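Catalase (Exiguobacterium oxidotolerans, PDB 2J2M) breaks down hydrogen peroxide to water and oxygen as a haem-containing catalase, probably admitting substrate to the buried iron through a main channel. Local coordinates at residues I157-R162 with Q449-N454. Residues are numbered along the deposited sequence; the frame is centred on the assembly and turned at random.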
loop_
_atom_site.group_PDB
_atom_site.type_symbol
_atom_site.label_atom_id
_atom_site.label_comp_id
_atom_site.label_asym_id
_atom_site.label_seq_id
_atom_site.Cartn_x
_atom_site.Cartn_y
_atom_site.Cartn_z
ATOM N N ILE A 157 2.318 27.408 1.204
ATOM C CA ILE A 157 2.860 28.309 2.210
ATOM C C ILE A 157 1.736 28.620 3.184
ATOM O O ILE A 157 0.592 28.859 2.762
ATOM C CB ILE A 157 3.473 29.617 1.587
ATOM C CG1 ILE A 157 4.713 29.281 0.735
ATOM C CG2 ILE A 157 3.856 30.637 2.700
ATOM C CD1 ILE A 157 5.576 30.471 0.305
ATOM N N GLN A 158 2.037 28.563 4.482
ATOM C CA GLN A 158 1.020 28.827 5.496
ATOM C C GLN A 158 0.532 30.260 5.367
ATOM O O GLN A 158 1.327 31.152 5.219
ATOM C CB GLN A 158 1.574 28.604 6.916
ATOM C CG GLN A 158 0.499 28.655 7.981
ATOM C CD GLN A 158 1.031 28.358 9.367
ATOM O OE1 GLN A 158 1.984 28.985 9.832
ATOM N NE2 GLN A 158 0.411 27.414 10.036
ATOM N N ASP A 159 -0.771 30.480 5.433
ATOM C CA ASP A 159 -1.295 31.833 5.246
ATOM C C ASP A 159 -2.303 32.130 6.345
ATOM O O ASP A 159 -3.335 31.486 6.412
ATOM C CB ASP A 159 -1.892 32.011 3.833
ATOM C CG ASP A 159 -2.517 33.401 3.608
ATOM O OD1 ASP A 159 -3.008 33.644 2.472
ATOM O OD2 ASP A 159 -2.529 34.255 4.540
ATOM N N PRO A 160 -1.981 33.103 7.223
ATOM C CA PRO A 160 -2.848 33.522 8.307
ATOM C C PRO A 160 -4.213 33.984 7.830
ATOM O O PRO A 160 -5.194 33.864 8.558
ATOM C CB PRO A 160 -2.071 34.695 8.940
ATOM C CG PRO A 160 -0.632 34.372 8.656
ATOM C CD PRO A 160 -0.709 33.869 7.225
ATOM N N ASP A 161 -4.282 34.528 6.626
ATOM C CA ASP A 161 -5.576 34.911 6.066
ATOM C C ASP A 161 -6.525 33.711 6.050
ATOM O O ASP A 161 -7.738 33.871 6.241
ATOM C CB ASP A 161 -5.404 35.477 4.658
ATOM C CG ASP A 161 -6.687 36.018 4.095
ATOM O OD1 ASP A 161 -7.059 37.161 4.444
ATOM O OD2 ASP A 161 -7.326 35.291 3.298
ATOM N N ARG A 162 -5.965 32.516 5.840
ATOM C CA ARG A 162 -6.746 31.287 5.773
ATOM C C ARG A 162 -7.161 30.739 7.168
ATOM O O ARG A 162 -8.331 30.440 7.398
ATOM C CB ARG A 162 -6.000 30.227 4.951
ATOM C CG ARG A 162 -5.545 30.691 3.549
ATOM C CD ARG A 162 -4.843 29.584 2.742
ATOM N NE ARG A 162 -5.794 28.526 2.360
ATOM C CZ ARG A 162 -5.946 27.372 3.018
ATOM N NH1 ARG A 162 -5.202 27.096 4.093
ATOM N NH2 ARG A 162 -6.839 26.485 2.593
ATOM N N GLN A 449 -1.188 40.319 8.649
ATOM C CA GLN A 449 -1.057 39.462 7.467
ATOM C C GLN A 449 -2.392 38.963 6.900
ATOM O O GLN A 449 -2.408 38.339 5.834
ATOM C CB GLN A 449 -0.158 38.266 7.784
ATOM C CG GLN A 449 1.302 38.600 7.980
ATOM C CD GLN A 449 2.081 37.412 8.537
ATOM O OE1 GLN A 449 2.456 36.470 7.803
ATOM N NE2 GLN A 449 2.327 37.446 9.844
ATOM N N VAL A 450 -3.491 39.211 7.616
ATOM C CA VAL A 450 -4.844 38.907 7.135
ATOM C C VAL A 450 -5.246 39.972 6.092
ATOM O O VAL A 450 -4.935 41.150 6.269
ATOM C CB VAL A 450 -5.904 38.796 8.309
ATOM C CG1 VAL A 450 -7.316 38.498 7.775
ATOM C CG2 VAL A 450 -5.512 37.715 9.329
ATOM N N ARG A 451 -5.910 39.557 5.010
ATOM C CA ARG A 451 -6.154 40.443 3.854
ATOM C C ARG A 451 -7.648 40.717 3.667
ATOM O O ARG A 451 -8.064 41.335 2.687
ATOM C CB ARG A 451 -5.536 39.858 2.562
ATOM C CG ARG A 451 -4.006 39.621 2.645
ATOM C CD ARG A 451 -3.390 39.013 1.352
ATOM N NE ARG A 451 -3.981 37.721 0.973
ATOM C CZ ARG A 451 -3.618 36.538 1.478
ATOM N NH1 ARG A 451 -2.653 36.463 2.388
ATOM N NH2 ARG A 451 -4.214 35.421 1.062
ATOM N N HIS A 452 -8.449 40.239 4.612
ATOM C CA HIS A 452 -9.880 40.426 4.567
ATOM C C HIS A 452 -10.279 41.148 5.832
ATOM O O HIS A 452 -10.129 40.616 6.936
ATOM C CB HIS A 452 -10.596 39.080 4.442
ATOM C CG HIS A 452 -10.518 38.480 3.070
ATOM N ND1 HIS A 452 -9.401 37.809 2.611
ATOM C CD2 HIS A 452 -11.419 38.448 2.059
ATOM C CE1 HIS A 452 -9.619 37.393 1.374
ATOM N NE2 HIS A 452 -10.835 37.771 1.015
ATOM N N GLU A 453 -10.783 42.371 5.658
ATOM C CA GLU A 453 -11.144 43.241 6.779
ATOM C C GLU A 453 -12.142 42.606 7.774
ATOM O O GLU A 453 -11.927 42.656 8.987
ATOM C CB GLU A 453 -11.671 44.592 6.271
ATOM C CG GLU A 453 -11.660 45.681 7.350
ATOM C CD GLU A 453 -12.383 46.985 6.933
ATOM O OE1 GLU A 453 -12.749 47.124 5.724
ATOM O OE2 GLU A 453 -12.579 47.858 7.837
ATOM N N ASN A 454 -13.212 42.007 7.263
ATOM C CA ASN A 454 -14.212 41.377 8.131
ATOM C C ASN A 454 -13.609 40.347 9.118
ATOM O O ASN A 454 -14.009 40.284 10.290
ATOM C CB ASN A 454 -15.330 40.751 7.301
ATOM C CG ASN A 454 -16.544 40.395 8.139
ATOM O OD1 ASN A 454 -16.757 39.222 8.477
ATOM N ND2 ASN A 454 -17.350 41.407 8.489
#
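Two carboxylates at the start of helix 160-169 hold the loop 449-452 by two sets of bonds that converge on Arg451. Asp159 and Arg451 meet tip to tip. The guanidinium is end-on, with NH2 of Arg451 2.6 Å and NH1 2.8 Å from the same Asp159 OD1, which lies in the guanidinium plane. NH2 is received by the syn lone pair of OD1, whereas NH1 meets OD1 from above the carboxylate plane, which is turned 38° from the guanidinium. Arg451, bent at chi3, folds its tip back to this salt bridge and lays one guanidinium face over Asp161 CB, 3.4 Å from the plane. Asp159 is also the N-cap: its OD2 accepts from Asp161 N at 2.7 Å. An alanine in place of Asp159 would remove the carboxylate, and with it the capping bond and the salt bridge, and would probably leave the helix start and the Arg451 side chain less firmly placed.

Asp161, with CG anti to its backbone N (chi1 -174°), directs its carboxylate at the loop. Its OD1 is gripped twice, by Arg451 N at 2.7 Å through the anti lone pair and by His452 ND1 at 3.0 Å through the syn one. The latter bond is nearly straight (169°) and lies close to the imidazole plane, so it fixes the ring's edge toward the carboxylate and implies a proton on ND1. OD2 forms a salt bridge with Arg387 of a second subunit, which also packs on His452. Beside these polar links, Gln449 crosses Pro160 obliquely. The contact thus ties the catalase family region, at the start of helix 160-169, to the C-terminal helices of the catalase-related region, through the linker between 433-447 and 453-466, where Val450 packs against Trp164, Thr455 and Val456.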